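GH3 beta-N-acetylglucosaminidase (Paenibacillaceae, PDB 6K5J) hydrolyses terminal beta-linked N-acetylglucosamine residues as a glycoside hydrolase of family 3, a beta-N-acetylglucosaminidase. Local coordinates at residues Asn133-Leu138 and Arg170-Ala175; Leu138-Asn143 and Glu159-Leu164. All coordinates share one frame; numbering follows the deposited sequence.

In the fold
Both contacts lie in the family 3 N-terminal domain, a TIM-barrel relative. Both join the chain running from N133 to N143 to helix 158-174. Interaction 1 meets the C-terminal end of that helix, interaction 2 its N-terminal part. L138 ends the first loop segment and begins the second, but makes contact only in interaction 2. The touching residues are buried in each case, and no hydrogen bond crosses either contact. The chemistry differs. In interaction 1 one aromatic ring meets an amide, a methyl and a proline. In interaction 2 a branched aliphatic side chain meets two backbone carbonyls and two aliphatic chains. Surface charge pairs occur on the helix in both, away from the buried side.

Interaction 1: residues Asn133-Leu138 and Arg170-Ala175; sequences NFAPSL and RGFQDA
F172 and N133 meet inside a beta-alpha-beta crossover of the barrel domain, where the chain after the first strand packs on the helix. Strand 132-133 leads through a loop into helix 158-174, which returns the chain to the parallel strand 178-184. F172 provides the helix side of the contact alone. N133, A135 and P136 form the other side.

The packed part is the outer end of the phenylalanine ring. ND2 of N133 lies 3.4 Å from CE1 of F172 and equally near its CZ. The amide and ring planes stand 82° apart, close to perpendicular. With chi1 at -166° the amide of N133 swings away from the backbone N, which sets ND2 against CE1 and CZ of F172. The amide nitrogen has its polar partner elsewhere, in a hydrogen bond to the carbonyl of Q84. The CB methyl of A135 is 3.8 Å from CE2 of F172. P136 follows a cis peptide bond and passes alongside the ring. A118 and I121 of helix 111-127 also touch F172.

Cutting F172 back to an alanine would probably open a gap between helix 158-174, A135 and P136, and helix 111-127, and leave ND2 of N133 without the ring beside it.

The exposed side of the helix is polar and takes no part in the contact. There R170 and D174, one turn apart, form a salt bridge, NH1 of R170 to OD2 of D174 at 3.4 Å. D174 also bonds Y115, and R170 pairs with E167. Back at the buried side, CD of P136 sits 4.0 Å from CE2 of F172.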
ATOM      1  N   ASN A 133       4.786   0.264  10.285  1.00 18.06           N
ATOM      2  CA  ASN A 133       4.002   0.022   9.076  1.00 18.36           C
ATOM      3  C   ASN A 133       4.535   0.943   7.998  1.00 19.93           C
ATOM      4  O   ASN A 133       4.776   2.127   8.256  1.00 17.71           O
ATOM      5  CB  ASN A 133       2.495   0.276   9.316  1.00 17.06           C
ATOM      6  CG  ASN A 133       1.596  -0.291   8.208  1.00 18.57           C
ATOM      7  OD1 ASN A 133       2.046  -1.039   7.344  1.00 17.37           O
ATOM      8  ND2 ASN A 133       0.306   0.053   8.260  1.00 18.65           N
ATOM      9  N   PHE A 134       4.737   0.410   6.799  1.00 18.77           N
ATOM     10  CA  PHE A 134       5.124   1.267   5.684  1.00 18.65           C
ATOM     11  C   PHE A 134       3.856   1.846   5.059  1.00 20.51           C
ATOM     12  O   PHE A 134       3.414   1.475   3.970  1.00 19.03           O
ATOM     13  CB  PHE A 134       5.997   0.505   4.700  1.00 17.34           C
ATOM     14  CG  PHE A 134       7.374   0.227   5.230  1.00 18.20           C
ATOM     15  CD1 PHE A 134       7.961   1.106   6.135  1.00 20.86           C
ATOM     16  CD2 PHE A 134       8.078  -0.891   4.843  1.00 22.82           C
ATOM     17  CE1 PHE A 134       9.236   0.881   6.633  1.00 22.53           C
ATOM     18  CE2 PHE A 134       9.359  -1.131   5.344  1.00 22.63           C
ATOM     19  CZ  PHE A 134       9.930  -0.236   6.242  1.00 19.37           C
ATOM     20  N   ALA A 135       3.281   2.784   5.800  1.00 17.43           N
ATOM     21  CA  ALA A 135       2.012   3.421   5.484  1.00 18.76           C
ATOM     22  C   ALA A 135       1.863   4.630   6.400  1.00 15.38           C
ATOM     23  O   ALA A 135       2.454   4.653   7.483  1.00 17.72           O
ATOM     24  CB  ALA A 135       0.836   2.446   5.672  1.00 15.21           C
ATOM     25  N   PRO A 136       1.067   5.640   5.997  1.00 15.72           N
ATOM     26  CA  PRO A 136       0.282   5.703   4.764  1.00 17.12           C
ATOM     27  C   PRO A 136       1.062   6.271   3.580  1.00 21.01           C
ATOM     28  O   PRO A 136       1.983   7.069   3.766  1.00 16.81           O
ATOM     29  CB  PRO A 136      -0.865   6.649   5.134  1.00 17.57           C
ATOM     30  CG  PRO A 136      -0.200   7.645   6.057  1.00 19.31           C
ATOM     31  CD  PRO A 136       0.854   6.836   6.836  1.00 15.71           C
ATOM     32  N   SER A 137       0.680   5.871   2.371  1.00 16.22           N
ATOM     33  CA  SER A 137       1.060   6.657   1.205  1.00 19.03           C
ATOM     34  C   SER A 137       0.460   8.055   1.304  1.00 20.72           C
ATOM     35  O   SER A 137      -0.750   8.208   1.501  1.00 18.30           O
ATOM     36  CB  SER A 137       0.574   5.988  -0.077  1.00 18.09           C
ATOM     37  OG  SER A 137       0.671   6.884  -1.180  1.00 17.65           O
ATOM     38  N   LEU A 138       1.313   9.076   1.168  1.00 16.96           N
ATOM     39  CA  LEU A 138       0.885  10.451   0.971  1.00 17.06           C
ATOM     40  C   LEU A 138       1.059  10.884  -0.477  1.00 17.18           C
ATOM     41  O   LEU A 138       1.087  12.087  -0.767  1.00 19.55           O
ATOM     42  CB  LEU A 138       1.653  11.395   1.905  1.00 18.02           C
ATOM     43  CG  LEU A 138       1.428  11.161   3.403  1.00 17.51           C
ATOM     44  CD1 LEU A 138       2.106  12.278   4.210  1.00 17.87           C
ATOM     45  CD2 LEU A 138      -0.070  11.091   3.723  1.00 16.47           C
ATOM     46  N   ARG A 170      -1.822   9.390  12.736  1.00 17.41           N
ATOM     47  CA  ARG A 170      -2.203   9.412  14.149  1.00 19.37           C
ATOM     48  C   ARG A 170      -2.852   8.097  14.582  1.00 22.29           C
ATOM     49  O   ARG A 170      -2.593   7.606  15.687  1.00 21.40           O
ATOM     50  CB  ARG A 170      -3.143  10.587  14.418  1.00 19.11           C
ATOM     51  CG  ARG A 170      -3.384  10.867  15.901  1.00 25.97           C
ATOM     52  CD  ARG A 170      -4.081  12.216  16.103  1.00 29.35           C
ATOM     53  NE  ARG A 170      -5.462  12.186  15.632  1.00 25.24           N
ATOM     54  CZ  ARG A 170      -6.489  11.766  16.362  1.00 30.34           C
ATOM     55  NH1 ARG A 170      -6.288  11.332  17.603  1.00 31.92           N
ATOM     56  NH2 ARG A 170      -7.713  11.774  15.851  1.00 28.77           N
ATOM     57  N   GLY A 171      -3.709   7.519  13.738  1.00 18.93           N
ATOM     58  CA  GLY A 171      -4.318   6.240  14.087  1.00 20.92           C
ATOM     59  C   GLY A 171      -3.303   5.118  14.231  1.00 20.58           C
ATOM     60  O   GLY A 171      -3.397   4.297  15.149  1.00 17.78           O
ATOM     61  N   PHE A 172      -2.320   5.059  13.321  1.00 18.35           N
ATOM     62  CA  PHE A 172      -1.250   4.071  13.455  1.00 19.00           C
ATOM     63  C   PHE A 172      -0.461   4.305  14.742  1.00 18.21           C
ATOM     64  O   PHE A 172      -0.241   3.376  15.528  1.00 19.46           O
ATOM     65  CB  PHE A 172      -0.291   4.127  12.257  1.00 16.27           C
ATOM     66  CG  PHE A 172      -0.868   3.605  10.961  1.00 17.73           C
ATOM     67  CD1 PHE A 172      -1.580   2.412  10.916  1.00 19.30           C
ATOM     68  CD2 PHE A 172      -0.666   4.306   9.779  1.00 18.88           C
ATOM     69  CE1 PHE A 172      -2.089   1.941   9.724  1.00 15.19           C
ATOM     70  CE2 PHE A 172      -1.191   3.852   8.568  1.00 17.36           C
ATOM     71  CZ  PHE A 172      -1.907   2.672   8.546  1.00 17.70           C
ATOM     72  N   GLN A 173      -0.017   5.543  14.969  1.00 16.84           N
ATOM     73  CA  GLN A 173       0.896   5.782  16.087  1.00 18.37           C
ATOM     74  C   GLN A 173       0.176   5.741  17.433  1.00 21.32           C
ATOM     75  O   GLN A 173       0.772   5.320  18.429  1.00 19.98           O
ATOM     76  CB  GLN A 173       1.652   7.098  15.865  1.00 21.47           C
ATOM     77  CG  GLN A 173       2.663   6.919  14.720  1.00 20.80           C
ATOM     78  CD  GLN A 173       3.412   8.162  14.288  1.00 21.57           C
ATOM     79  OE1 GLN A 173       4.263   8.082  13.401  1.00 20.14           O
ATOM     80  NE2 GLN A 173       3.115   9.302  14.897  1.00 19.54           N
ATOM     81  N   ASP A 174      -1.108   6.121  17.475  1.00 22.68           N
ATOM     82  CA  ASP A 174      -1.905   5.949  18.690  1.00 23.51           C
ATOM     83  C   ASP A 174      -1.980   4.486  19.100  1.00 24.84           C
ATOM     84  O   ASP A 174      -2.053   4.177  20.295  1.00 21.33           O
ATOM     85  CB  ASP A 174      -3.326   6.496  18.491  1.00 22.12           C
ATOM     86  CG  ASP A 174      -3.411   7.998  18.682  1.00 26.85           C
ATOM     87  OD1 ASP A 174      -2.392   8.614  19.047  1.00 25.56           O
ATOM     88  OD2 ASP A 174      -4.501   8.569  18.456  1.00 25.41           O
ATOM     89  N   ALA A 175      -1.950   3.573  18.131  1.00 22.47           N
ATOM     90  CA  ALA A 175      -2.003   2.144  18.404  1.00 22.86           C
ATOM     91  C   ALA A 175      -0.631   1.543  18.680  1.00 22.78           C
ATOM     92  O   ALA A 175      -0.527   0.325  18.858  1.00 27.90           O
ATOM     93  CB  ALA A 175      -2.660   1.404  17.235  1.00 21.13           C
TER

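Interaction 2: residues Leu138-Asn143 and Glu159-Leu164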
ATOM      1  N   LEU A 138       1.313   9.076   1.168  1.00 16.96           N
ATOM      2  CA  LEU A 138       0.885  10.451   0.971  1.00 17.06           C
ATOM      3  C   LEU A 138       1.059  10.884  -0.477  1.00 17.18           C
ATOM      4  O   LEU A 138       1.087  12.087  -0.767  1.00 19.55           O
ATOM      5  CB  LEU A 138       1.653  11.395   1.905  1.00 18.02           C
ATOM      6  CG  LEU A 138       1.428  11.161   3.403  1.00 17.51           C
ATOM      7  CD1 LEU A 138       2.106  12.278   4.210  1.00 17.87           C
ATOM      8  CD2 LEU A 138      -0.070  11.091   3.723  1.00 16.47           C
ATOM      9  N   ASP A 139       1.195   9.927  -1.389  1.00 17.42           N
ATOM     10  CA  ASP A 139       1.265  10.269  -2.801  1.00 17.24           C
ATOM     11  C   ASP A 139      -0.078  10.815  -3.269  1.00 20.74           C
ATOM     12  O   ASP A 139      -1.142  10.391  -2.809  1.00 18.81           O
ATOM     13  CB  ASP A 139       1.679   9.050  -3.623  1.00 17.85           C
ATOM     14  CG  ASP A 139       2.957   8.397  -3.102  1.00 20.23           C
ATOM     15  OD1 ASP A 139       4.006   9.082  -3.044  1.00 19.05           O
ATOM     16  OD2 ASP A 139       2.918   7.200  -2.752  1.00 18.76           O
ATOM     17  N   ILE A 140      -0.021  11.788  -4.176  1.00 17.91           N
ATOM     18  CA  ILE A 140      -1.203  12.466  -4.698  1.00 18.02           C
ATOM     19  C   ILE A 140      -1.361  12.019  -6.144  1.00 18.81           C
ATOM     20  O   ILE A 140      -0.568  12.409  -7.014  1.00 18.50           O
ATOM     21  CB  ILE A 140      -1.083  13.997  -4.595  1.00 17.73           C
ATOM     22  CG1 ILE A 140      -0.905  14.439  -3.139  1.00 18.06           C
ATOM     23  CG2 ILE A 140      -2.323  14.680  -5.182  1.00 18.06           C
ATOM     24  CD1 ILE A 140      -0.244  15.826  -2.989  1.00 21.02           C
ATOM     25  N   ASN A 141      -2.370  11.187  -6.410  1.00 16.65           N
ATOM     26  CA  ASN A 141      -2.525  10.561  -7.726  1.00 16.97           C
ATOM     27  C   ASN A 141      -3.265  11.519  -8.660  1.00 20.77           C
ATOM     28  O   ASN A 141      -4.452  11.373  -8.955  1.00 22.47           O
ATOM     29  CB  ASN A 141      -3.252   9.228  -7.610  1.00 20.63           C
ATOM     30  CG  ASN A 141      -2.960   8.305  -8.775  1.00 20.65           C
ATOM     31  OD1 ASN A 141      -1.996   7.534  -8.747  1.00 20.15           O
ATOM     32  ND2 ASN A 141      -3.796   8.370  -9.807  1.00 19.54           N
ATOM     33  N   ASN A 142      -2.533  12.540  -9.106  1.00 20.03           N
ATOM     34  CA  ASN A 142      -3.039  13.532 -10.049  1.00 22.39           C
ATOM     35  C   ASN A 142      -2.860  13.096 -11.499  1.00 22.60           C
ATOM     36  O   ASN A 142      -3.250  13.836 -12.408  1.00 21.49           O
ATOM     37  CB  ASN A 142      -2.323  14.865  -9.839  1.00 21.08           C
ATOM     38  CG  ASN A 142      -0.857  14.760 -10.142  1.00 24.12           C
ATOM     39  OD1 ASN A 142      -0.143  14.007  -9.491  1.00 24.22           O
ATOM     40  ND2 ASN A 142      -0.402  15.467 -11.171  1.00 29.61           N
ATOM     41  N   ASN A 143      -2.251  11.940 -11.727  1.00 19.67           N
ATOM     42  CA  ASN A 143      -2.078  11.378 -13.067  1.00 18.31           C
ATOM     43  C   ASN A 143      -2.866  10.081 -13.172  1.00 17.69           C
ATOM     44  O   ASN A 143      -2.468   9.074 -12.557  1.00 19.04           O
ATOM     45  CB  ASN A 143      -0.599  11.120 -13.350  1.00 19.50           C
ATOM     46  CG  ASN A 143      -0.365  10.492 -14.710  1.00 25.29           C
ATOM     47  OD1 ASN A 143      -1.285  10.371 -15.527  1.00 22.71           O
ATOM     48  ND2 ASN A 143       0.876  10.113 -14.972  1.00 27.64           N
ATOM     49  N   GLU A 159      -4.939  18.849  -0.482  1.00 20.95           N
ATOM     50  CA  GLU A 159      -5.775  19.075   0.695  1.00 23.80           C
ATOM     51  C   GLU A 159      -6.372  17.770   1.211  1.00 22.16           C
ATOM     52  O   GLU A 159      -6.343  17.494   2.416  1.00 21.46           O
ATOM     53  CB  GLU A 159      -6.881  20.076   0.365  1.00 25.76           C
ATOM     54  CG  GLU A 159      -7.656  20.553   1.578  1.00 34.98           C
ATOM     55  CD  GLU A 159      -8.839  19.662   1.935  1.00 35.38           C
ATOM     56  OE1 GLU A 159      -9.261  18.825   1.099  1.00 37.43           O
ATOM     57  OE2 GLU A 159      -9.354  19.804   3.066  1.00 43.33           O
ATOM     58  N   LEU A 160      -6.943  16.966   0.312  1.00 21.01           N
ATOM     59  CA  LEU A 160      -7.575  15.717   0.733  1.00 21.94           C
ATOM     60  C   LEU A 160      -6.545  14.738   1.281  1.00 19.73           C
ATOM     61  O   LEU A 160      -6.756  14.123   2.334  1.00 19.87           O
ATOM     62  CB  LEU A 160      -8.331  15.091  -0.439  1.00 21.97           C
ATOM     63  CG  LEU A 160      -8.986  13.746  -0.106  1.00 22.18           C
ATOM     64  CD1 LEU A 160     -10.175  13.967   0.809  1.00 20.89           C
ATOM     65  CD2 LEU A 160      -9.398  13.008  -1.383  1.00 22.75           C
ATOM     66  N   VAL A 161      -5.420  14.586   0.577  1.00 19.91           N
ATOM     67  CA  VAL A 161      -4.375  13.656   1.007  1.00 16.84           C
ATOM     68  C   VAL A 161      -3.790  14.080   2.348  1.00 17.70           C
ATOM     69  O   VAL A 161      -3.551  13.242   3.226  1.00 17.26           O
ATOM     70  CB  VAL A 161      -3.296  13.533  -0.088  1.00 18.05           C
ATOM     71  CG1 VAL A 161      -2.047  12.828   0.438  1.00 16.55           C
ATOM     72  CG2 VAL A 161      -3.849  12.771  -1.296  1.00 18.15           C
ATOM     73  N   ALA A 162      -3.569  15.386   2.546  1.00 18.94           N
ATOM     74  CA  ALA A 162      -3.037  15.832   3.833  1.00 19.62           C
ATOM     75  C   ALA A 162      -4.042  15.610   4.957  1.00 20.07           C
ATOM     76  O   ALA A 162      -3.670  15.181   6.055  1.00 20.04           O
ATOM     77  CB  ALA A 162      -2.636  17.313   3.773  1.00 20.35           C
ATOM     78  N   ARG A 163      -5.316  15.911   4.703  1.00 20.21           N
ATOM     79  CA  ARG A 163      -6.329  15.838   5.749  1.00 23.11           C
ATOM     80  C   ARG A 163      -6.534  14.398   6.211  1.00 22.93           C
ATOM     81  O   ARG A 163      -6.577  14.116   7.415  1.00 22.09           O
ATOM     82  CB  ARG A 163      -7.643  16.439   5.230  1.00 23.77           C
ATOM     83  CG  ARG A 163      -8.766  16.458   6.247  1.00 30.26           C
ATOM     84  CD  ARG A 163      -9.869  17.449   5.857  1.00 33.33           C
ATOM     85  NE  ARG A 163     -10.111  17.482   4.414  1.00 36.47           N
ATOM     86  CZ  ARG A 163     -10.963  16.676   3.788  1.00 30.28           C
ATOM     87  NH1 ARG A 163     -11.631  15.765   4.481  1.00 31.78           N
ATOM     88  NH2 ARG A 163     -11.142  16.779   2.479  1.00 33.00           N
ATOM     89  N   LEU A 164      -6.642  13.470   5.265  1.00 19.68           N
ATOM     90  CA  LEU A 164      -6.825  12.069   5.629  1.00 17.87           C
ATOM     91  C   LEU A 164      -5.508  11.430   6.052  1.00 17.82           C
ATOM     92  O   LEU A 164      -5.479  10.627   6.993  1.00 18.63           O
ATOM     93  CB  LEU A 164      -7.425  11.290   4.453  1.00 18.57           C
ATOM     94  CG  LEU A 164      -8.946  11.229   4.328  1.00 22.60           C
ATOM     95  CD1 LEU A 164      -9.575  12.614   4.404  1.00 22.20           C
ATOM     96  CD2 LEU A 164      -9.325  10.511   3.021  1.00 19.70           C
TER
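V161 carries the helix side of this contact, and L138 and I140 provide most of the opposite side. The valine points toward the loop and divides its two methyls between them. With chi1 at 167°, CG1 of V161 lies 3.4 Å from the carbonyl O of L138. CG2 of V161, anti to the carbonyl carbon, meets CG1 of I140 at 3.9 Å, where the two side chains cross at a slant. CG2 of V161 is also 3.9 Å from the carbonyl O of D139. L138 adds its CD2 methyl, 4.2 Å from CG1 of V161.

CB of D139 points away from the helix, and its carboxylate bonds S137, H183 and the backbone N of H187. The carbonyl of D139 bonds S153. The outer side of the helix is charged. NE and NH2 of R163 each bond one oxygen of E159. NH2 meets the syn lone pair of OE1 at 169°, while NE comes to OE2 from above the carboxylate plane.

The contact seats the start of helix 158-174 on the loop after strand 132-133. Helix 213-222 packs beside it: P215 touches both I140 and V161, and F216 and A219 touch L138. Helix 111-127 meets the helix through L164.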